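PDB 6Q1I: endoglucanase A, which hydrolyses internal beta-1,4-glucosidic linkages in barley beta-glucan, lichenan and carboxymethylcellulose, and also attacks xylan, preferring the longer cellooligosaccharides, through the family 5 catalytic domain described here. Local coordinates for residues L135-E144 / Y184-T195; G172-N182 / Y209-D220. All coordinates share one frame; numbering follows the deposited sequence. Where two conformers were deposited one is given.

Contact 1: L135-E144 / Y184-T195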
# COMPACT_ATOMS: atom_id res chain seq x y z
N LEU A 135 13.48 10.02 -9.55
CA LEU A 135 12.94 9.35 -8.37
C LEU A 135 13.65 9.82 -7.11
O LEU A 135 13.01 10.01 -6.06
CB LEU A 135 13.07 7.83 -8.53
CG LEU A 135 12.52 6.98 -7.39
CD1 LEU A 135 11.03 7.19 -7.19
CD2 LEU A 135 12.82 5.52 -7.64
N LYS A 136 14.96 10.05 -7.19
CA LYS A 136 15.72 10.52 -6.04
C LYS A 136 15.32 11.95 -5.65
O LYS A 136 15.15 12.25 -4.46
CB LYS A 136 17.21 10.42 -6.33
CG LYS A 136 17.71 8.97 -6.39
CD LYS A 136 19.22 8.88 -6.59
CE LYS A 136 20.00 9.27 -5.34
NZ LYS A 136 19.83 8.31 -4.21
N THR A 137 15.14 12.84 -6.63
CA THR A 137 14.71 14.20 -6.31
C THR A 137 13.30 14.20 -5.73
O THR A 137 13.00 14.96 -4.80
CB THR A 137 14.77 15.08 -7.55
OG1 THR A 137 16.06 14.98 -8.17
CG2 THR A 137 14.51 16.53 -7.13
N LEU A 138 12.42 13.36 -6.27
CA LEU A 138 11.08 13.22 -5.70
C LEU A 138 11.14 12.80 -4.24
O LEU A 138 10.52 13.43 -3.37
CB LEU A 138 10.27 12.22 -6.53
CG LEU A 138 8.88 11.87 -5.97
CD1 LEU A 138 7.99 13.10 -5.84
CD2 LEU A 138 8.23 10.83 -6.84
N TRP A 139 11.89 11.73 -3.93
CA TRP A 139 11.96 11.27 -2.55
C TRP A 139 12.68 12.26 -1.64
O TRP A 139 12.36 12.35 -0.45
CB TRP A 139 12.53 9.84 -2.44
CG TRP A 139 11.40 8.86 -2.44
CD1 TRP A 139 11.07 7.96 -3.42
CD2 TRP A 139 10.41 8.71 -1.41
NE1 TRP A 139 9.93 7.27 -3.06
CE2 TRP A 139 9.51 7.72 -1.83
CE3 TRP A 139 10.20 9.34 -0.18
CZ2 TRP A 139 8.41 7.33 -1.06
CZ3 TRP A 139 9.12 8.96 0.58
CH2 TRP A 139 8.23 7.97 0.14
N THR A 140 13.65 13.01 -2.17
CA THR A 140 14.26 14.06 -1.36
C THR A 140 13.20 15.04 -0.89
O THR A 140 13.16 15.40 0.29
CB THR A 140 15.36 14.77 -2.15
OG1 THR A 140 16.42 13.85 -2.42
CG2 THR A 140 15.95 15.94 -1.36
N GLN A 141 12.32 15.47 -1.80
CA GLN A 141 11.32 16.47 -1.48
C GLN A 141 10.25 15.92 -0.54
O GLN A 141 9.84 16.61 0.40
CB GLN A 141 10.70 17.01 -2.76
CG GLN A 141 11.67 17.85 -3.58
CD GLN A 141 11.11 18.21 -4.93
OE1 GLN A 141 10.23 19.06 -5.04
NE2 GLN A 141 11.59 17.55 -5.97
N ILE A 142 9.78 14.69 -0.77
CA ILE A 142 8.80 14.11 0.15
C ILE A 142 9.42 14.00 1.54
O ILE A 142 8.81 14.36 2.55
CB ILE A 142 8.32 12.74 -0.35
CG1 ILE A 142 7.64 12.80 -1.72
CG2 ILE A 142 7.35 12.12 0.67
CD1 ILE A 142 7.44 11.43 -2.36
N SER A 143 10.65 13.48 1.60
CA SER A 143 11.33 13.27 2.88
C SER A 143 11.52 14.58 3.63
O SER A 143 11.33 14.65 4.85
CB SER A 143 12.70 12.65 2.63
OG SER A 143 12.58 11.35 2.13
N GLU A 144 11.94 15.63 2.92
CA GLU A 144 12.13 16.93 3.55
C GLU A 144 10.82 17.46 4.11
O GLU A 144 10.79 17.99 5.23
CB GLU A 144 12.73 17.93 2.54
CG GLU A 144 14.24 17.72 2.27
CD GLU A 144 14.80 18.57 1.14
OE1 GLU A 144 14.03 19.17 0.36
OE2 GLU A 144 16.05 18.63 1.01
N TYR A 184 15.98 0.78 -7.84
CA TYR A 184 15.14 1.95 -7.60
C TYR A 184 14.78 2.06 -6.12
O TYR A 184 14.78 3.16 -5.56
CB TYR A 184 13.87 1.88 -8.45
CG TYR A 184 14.04 2.07 -9.95
CD1 TYR A 184 15.19 2.61 -10.50
CD2 TYR A 184 13.01 1.71 -10.82
CE1 TYR A 184 15.31 2.79 -11.87
CE2 TYR A 184 13.12 1.89 -12.18
CZ TYR A 184 14.28 2.42 -12.70
OH TYR A 184 14.44 2.59 -14.06
N ASN A 185 14.42 0.94 -5.49
CA ASN A 185 14.13 0.96 -4.06
C ASN A 185 15.34 1.46 -3.27
O ASN A 185 15.19 2.27 -2.35
CB ASN A 185 13.75 -0.44 -3.56
CG ASN A 185 12.34 -0.86 -3.92
OD1 ASN A 185 11.45 -0.03 -4.16
ND2 ASN A 185 12.11 -2.17 -3.91
N ALA A 186 16.54 0.97 -3.61
CA ALA A 186 17.74 1.37 -2.88
C ALA A 186 18.04 2.85 -3.10
O ALA A 186 18.48 3.54 -2.17
CB ALA A 186 18.93 0.52 -3.33
N ALA A 187 17.80 3.35 -4.32
CA ALA A 187 18.04 4.76 -4.61
C ALA A 187 17.07 5.65 -3.84
O ALA A 187 17.47 6.69 -3.31
CB ALA A 187 17.91 5.02 -6.11
N ALA A 188 15.80 5.25 -3.79
CA ALA A 188 14.83 6.01 -3.00
C ALA A 188 15.21 6.02 -1.53
O ALA A 188 15.15 7.07 -0.87
CB ALA A 188 13.44 5.41 -3.19
N LEU A 189 15.60 4.86 -0.99
CA LEU A 189 16.02 4.78 0.41
C LEU A 189 17.22 5.68 0.68
O LEU A 189 17.28 6.37 1.70
CB LEU A 189 16.34 3.33 0.77
CG LEU A 189 16.82 3.08 2.20
CD1 LEU A 189 15.75 3.42 3.21
CD2 LEU A 189 17.25 1.63 2.33
N GLU A 190 18.21 5.68 -0.22
CA GLU A 190 19.39 6.51 -0.01
C GLU A 190 18.99 7.98 0.07
O GLU A 190 19.50 8.72 0.92
CB GLU A 190 20.39 6.29 -1.14
CG GLU A 190 21.80 6.81 -0.87
CD GLU A 190 22.00 8.29 -1.16
OE1 GLU A 190 21.22 8.90 -1.93
OE2 GLU A 190 22.99 8.83 -0.62
N SER A 191 18.08 8.41 -0.79
CA SER A 191 17.61 9.79 -0.77
C SER A 191 16.87 10.12 0.52
O SER A 191 17.04 11.22 1.06
CB SER A 191 16.75 10.07 -2.00
OG SER A 191 17.53 9.96 -3.18
N ILE A 192 16.05 9.20 1.01
CA ILE A 192 15.36 9.41 2.29
C ILE A 192 16.38 9.59 3.40
O ILE A 192 16.34 10.57 4.16
CB ILE A 192 14.41 8.22 2.58
CG1 ILE A 192 13.23 8.19 1.59
CG2 ILE A 192 13.92 8.27 4.01
CD1 ILE A 192 12.50 6.85 1.55
N ARG A 193 17.33 8.67 3.50
CA ARG A 193 18.30 8.70 4.60
C ARG A 193 19.18 9.94 4.55
O ARG A 193 19.55 10.48 5.59
CB ARG A 193 19.18 7.44 4.56
CG ARG A 193 18.44 6.12 4.75
CD ARG A 193 17.83 6.03 6.14
NE ARG A 193 17.17 4.75 6.38
CZ ARG A 193 15.93 4.60 6.86
NH1 ARG A 193 15.17 5.64 7.16
NH2 ARG A 193 15.45 3.38 7.03
N LYS A 194 19.53 10.40 3.34
CA LYS A 194 20.41 11.55 3.18
C LYS A 194 19.81 12.83 3.76
O LYS A 194 20.56 13.74 4.11
CB LYS A 194 20.70 11.73 1.69
CG LYS A 194 21.76 12.76 1.35
CD LYS A 194 21.92 12.83 -0.16
CE LYS A 194 23.10 13.70 -0.56
NZ LYS A 194 23.26 13.68 -2.04
N THR A 195 18.48 12.92 3.88
CA THR A 195 17.88 14.12 4.45
C THR A 195 18.07 14.24 5.96
O THR A 195 17.84 15.31 6.51
CB THR A 195 16.38 14.23 4.10
OG1 THR A 195 15.64 13.18 4.73
CG2 THR A 195 16.18 14.20 2.59
O HOH W 1 18.20 13.25 -0.51
O HOH W 2 19.07 12.25 -3.25
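Two successive helices on the outside of a TIM barrel, 128-145 and 175-194, pack here through K136, W139 and S143 on one and A187, A188, S191, I192 and T195 on the other. The axes of the two short segments run in roughly the same direction, 37° apart, and approach to 8.2 Å. Small residues permit this closeness: CB of A188 lies 3.5 Å from CD1 of W139. The indole is sandwiched, with I142 CD1 over one face and I192 CD1 over the other, where the methyl makes a CH-pi contact 4.1 Å from the centroid of the six-membered ring of W139. Isoleucine suits this place because its CG1 branch runs alongside the indole and leaves CD1 over the ring.

Toward solvent the contact turns polar. The chain of K136 bends at its last two torsions (chi3 73°, chi4 68°), folding NZ back onto the other helix, where it donates to three acceptors: E190 OE1 at 2.7 Å in a salt bridge, A187 O at 3.0 Å and S191 OG at 3.0 Å. A187 O thus serves both this ammonium and the helical N-H of S191, which arrive from opposite faces of its carbonyl plane. Two waters extend the polar edge, each linking T140 OG1 to S191, one through its carbonyl O and the other through OG. Deeper in, S143 OG, in the conformer described, donates to W139 O (2.8 Å) and lies against I192 CG1. T195 closes the C-terminal end, its CG2 3.8 Å from S143 CB.

On the barrel side, S143 and I192 both rest on F155 of strand 153-156, and W139 NE1 is hydrogen-bonded to T157; the helix pair therefore lies against the strand that lies between them in sequence.

Contact 2: G172-N182 / Y209-D220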
# COMPACT_ATOMS: atom_id res chain seq x y z
N GLY A 172 5.54 -11.72 -12.97
CA GLY A 172 6.71 -11.71 -12.11
C GLY A 172 7.96 -11.11 -12.71
O GLY A 172 9.03 -11.16 -12.07
N GLY A 173 7.88 -10.56 -13.92
CA GLY A 173 8.98 -9.81 -14.47
C GLY A 173 10.07 -10.69 -15.06
O GLY A 173 9.88 -11.84 -15.45
N THR A 174 11.26 -10.10 -15.10
CA THR A 174 12.46 -10.70 -15.65
C THR A 174 13.61 -10.46 -14.67
O THR A 174 13.52 -9.65 -13.75
CB THR A 174 12.81 -10.05 -17.00
OG1 THR A 174 13.13 -8.67 -16.80
CG2 THR A 174 11.66 -10.18 -17.98
N SER A 175 14.73 -11.17 -14.87
CA SER A 175 15.88 -10.93 -14.00
C SER A 175 16.29 -9.46 -14.04
O SER A 175 16.55 -8.86 -13.00
CB SER A 175 17.04 -11.84 -14.40
OG SER A 175 16.75 -13.18 -14.09
N GLU A 176 16.32 -8.88 -15.25
CA GLU A 176 16.67 -7.47 -15.41
C GLU A 176 15.73 -6.57 -14.63
O GLU A 176 16.17 -5.70 -13.87
CB GLU A 176 16.63 -7.10 -16.90
CG GLU A 176 16.56 -5.59 -17.16
CD GLU A 176 16.52 -5.25 -18.63
OE1 GLU A 176 16.36 -6.16 -19.47
OE2 GLU A 176 16.63 -4.05 -18.96
N SER A 177 14.42 -6.76 -14.81
CA SER A 177 13.49 -5.81 -14.21
C SER A 177 13.38 -6.00 -12.69
O SER A 177 13.19 -5.01 -11.97
CB SER A 177 12.12 -5.88 -14.90
OG SER A 177 11.56 -7.17 -14.88
N ARG A 178 13.53 -7.23 -12.19
CA ARG A 178 13.59 -7.42 -10.74
C ARG A 178 14.84 -6.78 -10.15
O ARG A 178 14.79 -6.18 -9.07
CB ARG A 178 13.45 -8.90 -10.37
CG ARG A 178 12.10 -9.50 -10.75
CD ARG A 178 11.90 -10.93 -10.24
NE ARG A 178 12.86 -11.89 -10.78
CZ ARG A 178 12.70 -12.58 -11.91
NH1 ARG A 178 11.60 -12.48 -12.64
NH2 ARG A 178 13.66 -13.42 -12.30
N ASP A 179 15.97 -6.87 -10.86
CA ASP A 179 17.18 -6.16 -10.45
C ASP A 179 16.94 -4.65 -10.40
O ASP A 179 17.27 -3.99 -9.41
CB ASP A 179 18.30 -6.53 -11.42
CG ASP A 179 19.64 -5.92 -11.05
OD1 ASP A 179 19.94 -5.77 -9.85
OD2 ASP A 179 20.41 -5.62 -11.99
N VAL A 180 16.34 -4.09 -11.46
CA VAL A 180 16.15 -2.64 -11.49
C VAL A 180 15.18 -2.18 -10.41
O VAL A 180 15.38 -1.12 -9.82
CB VAL A 180 15.77 -2.16 -12.90
CG1 VAL A 180 15.46 -0.66 -12.90
CG2 VAL A 180 16.90 -2.46 -13.89
N VAL A 181 14.13 -2.96 -10.12
CA VAL A 181 13.25 -2.59 -9.01
C VAL A 181 14.05 -2.49 -7.71
O VAL A 181 13.88 -1.54 -6.93
CB VAL A 181 12.07 -3.57 -8.88
CG1 VAL A 181 11.34 -3.36 -7.55
CG2 VAL A 181 11.11 -3.38 -10.04
N ASN A 182 14.93 -3.46 -7.44
CA ASN A 182 15.77 -3.38 -6.25
C ASN A 182 16.63 -2.12 -6.27
O ASN A 182 16.81 -1.47 -5.23
CB ASN A 182 16.68 -4.60 -6.14
CG ASN A 182 15.95 -5.84 -5.65
OD1 ASN A 182 15.13 -5.78 -4.73
ND2 ASN A 182 16.30 -6.98 -6.23
N TYR A 209 8.98 -6.85 -7.03
CA TYR A 209 8.43 -6.55 -8.35
C TYR A 209 6.92 -6.77 -8.32
O TYR A 209 6.43 -7.83 -7.89
CB TYR A 209 9.09 -7.46 -9.39
CG TYR A 209 8.58 -7.30 -10.81
CD1 TYR A 209 9.29 -6.57 -11.77
CD2 TYR A 209 7.40 -7.91 -11.21
CE1 TYR A 209 8.82 -6.45 -13.07
CE2 TYR A 209 6.92 -7.79 -12.50
CZ TYR A 209 7.64 -7.06 -13.43
OH TYR A 209 7.18 -6.93 -14.73
N ALA A 210 6.18 -5.75 -8.76
CA ALA A 210 4.71 -5.74 -8.81
C ALA A 210 4.08 -5.89 -7.43
O ALA A 210 2.87 -6.11 -7.33
CB ALA A 210 4.15 -6.79 -9.77
N ALA A 211 4.86 -5.75 -6.36
CA ALA A 211 4.42 -6.11 -5.01
C ALA A 211 3.90 -7.54 -4.93
O ALA A 211 3.11 -7.88 -4.06
CB ALA A 211 3.42 -5.12 -4.43
N SER A 212 4.38 -8.39 -5.83
CA SER A 212 3.93 -9.78 -5.83
C SER A 212 4.61 -10.58 -4.73
O SER A 212 5.82 -10.48 -4.51
CB SER A 212 4.26 -10.42 -7.18
OG SER A 212 4.03 -11.81 -7.12
N GLY A 213 3.83 -11.42 -4.07
CA GLY A 213 4.34 -12.39 -3.13
C GLY A 213 4.69 -13.73 -3.72
O GLY A 213 4.90 -14.69 -2.97
N SER A 214 4.76 -13.85 -5.04
CA SER A 214 5.19 -15.10 -5.65
C SER A 214 6.61 -15.43 -5.21
O SER A 214 7.40 -14.56 -4.83
CB SER A 214 5.16 -14.99 -7.17
OG SER A 214 6.22 -14.17 -7.66
N SER A 215 6.94 -16.71 -5.29
CA SER A 215 8.28 -17.14 -4.91
C SER A 215 9.35 -16.41 -5.72
O SER A 215 10.36 -15.98 -5.17
CB SER A 215 8.41 -18.65 -5.02
OG SER A 215 8.23 -19.10 -6.35
N THR A 216 9.13 -16.25 -7.03
CA THR A 216 10.16 -15.64 -7.86
C THR A 216 10.44 -14.20 -7.44
O THR A 216 11.59 -13.78 -7.33
CB THR A 216 9.76 -15.70 -9.34
OG1 THR A 216 9.72 -17.06 -9.77
CG2 THR A 216 10.76 -14.94 -10.21
N THR A 217 9.38 -13.42 -7.21
CA THR A 217 9.57 -12.01 -6.88
C THR A 217 10.04 -11.83 -5.44
O THR A 217 10.91 -10.99 -5.18
CB THR A 217 8.29 -11.22 -7.16
OG1 THR A 217 7.19 -11.84 -6.50
CG2 THR A 217 8.01 -11.21 -8.67
N MET A 218 9.51 -12.62 -4.50
CA MET A 218 10.03 -12.57 -3.13
C MET A 218 11.50 -12.96 -3.10
O MET A 218 12.31 -12.31 -2.42
CB MET A 218 9.27 -13.53 -2.23
CG MET A 218 7.94 -13.09 -1.75
SD MET A 218 7.54 -14.00 -0.24
CE MET A 218 7.42 -15.67 -0.86
N ASN A 219 11.85 -14.06 -3.76
CA ASN A 219 13.22 -14.55 -3.64
C ASN A 219 14.23 -13.53 -4.13
O ASN A 219 15.32 -13.43 -3.56
CB ASN A 219 13.38 -15.88 -4.37
CG ASN A 219 12.70 -17.02 -3.66
OD1 ASN A 219 12.33 -16.92 -2.49
ND2 ASN A 219 12.55 -18.14 -4.36
N ASP A 220 13.88 -12.75 -5.16
CA ASP A 220 14.81 -11.78 -5.72
C ASP A 220 14.81 -10.45 -4.98
O ASP A 220 15.59 -9.56 -5.33
CB ASP A 220 14.55 -11.56 -7.21
CG ASP A 220 15.33 -12.51 -8.10
OD1 ASP A 220 16.17 -13.28 -7.59
OD2 ASP A 220 15.11 -12.48 -9.33
O HOH W 3 17.28 -10.08 -10.62
O HOH W 4 16.54 -13.45 -11.31
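Y209, R178 and D220 carry most of this contact, in which the loop after strand 204-208 and the short helix 215-219 meet the N-terminal end of helix 175-194. The ring of Y209 lies flat against the backbone of G172 and G173: G173 CA sits over one face, 3.6 Å from the centroid in a CH-pi contact, with G172 O over the same face. Glycine fits at G173 because a side chain would run into the ring. Round the ring lie S177 OG, V181 CG2 and the CG methylene of R178, while the hydroxyl reaches beyond the contact to Y168 O and L163 N.

The chain of R178 bends at chi3 (-62°), which swings its guanidinium between the two segments. NE donates almost straight (173°) to D220 OD2 at 2.7 Å in a salt bridge, and NH1 donates to G172 O at 2.9 Å, both acceptors near the guanidinium plane. The faces are occupied too: T174 O lies over the centre of one and T216 CG2 over that of the other. A water joins NH2 of R178 to D220 OD2, adding to the direct link. D220 O also accepts from N182 ND2 at 2.8 Å.

Bonds along its edge and atoms over both faces leave the arginine group little freedom to turn. Such packing of loops after successive strands is characteristic of the C-terminal rim of a TIM barrel, where family 5 enzymes have their active site; the Y209 side chain is about 8 Å from that of Q160, the changed residue at the probable proton-donor position.

Along the chain the segments come in the order 135-144, 172-182, 184-195 and 209-220, so the two contacts cross rather than nest. Contact 1 closes a loop of 39 residues that includes strand 153-156, joining helix 128-145 to the C-terminal half of helix 175-194. Contact 2 closes a shorter loop of 26 residues, which contains the rest of that helix and strand 204-208, and ties its first turns to helix 215-219. Their centres are 21 Å apart, and helix 175-194 is shared: one end is fixed to the preceding outer helix, the other to the rim of the barrel near the active site.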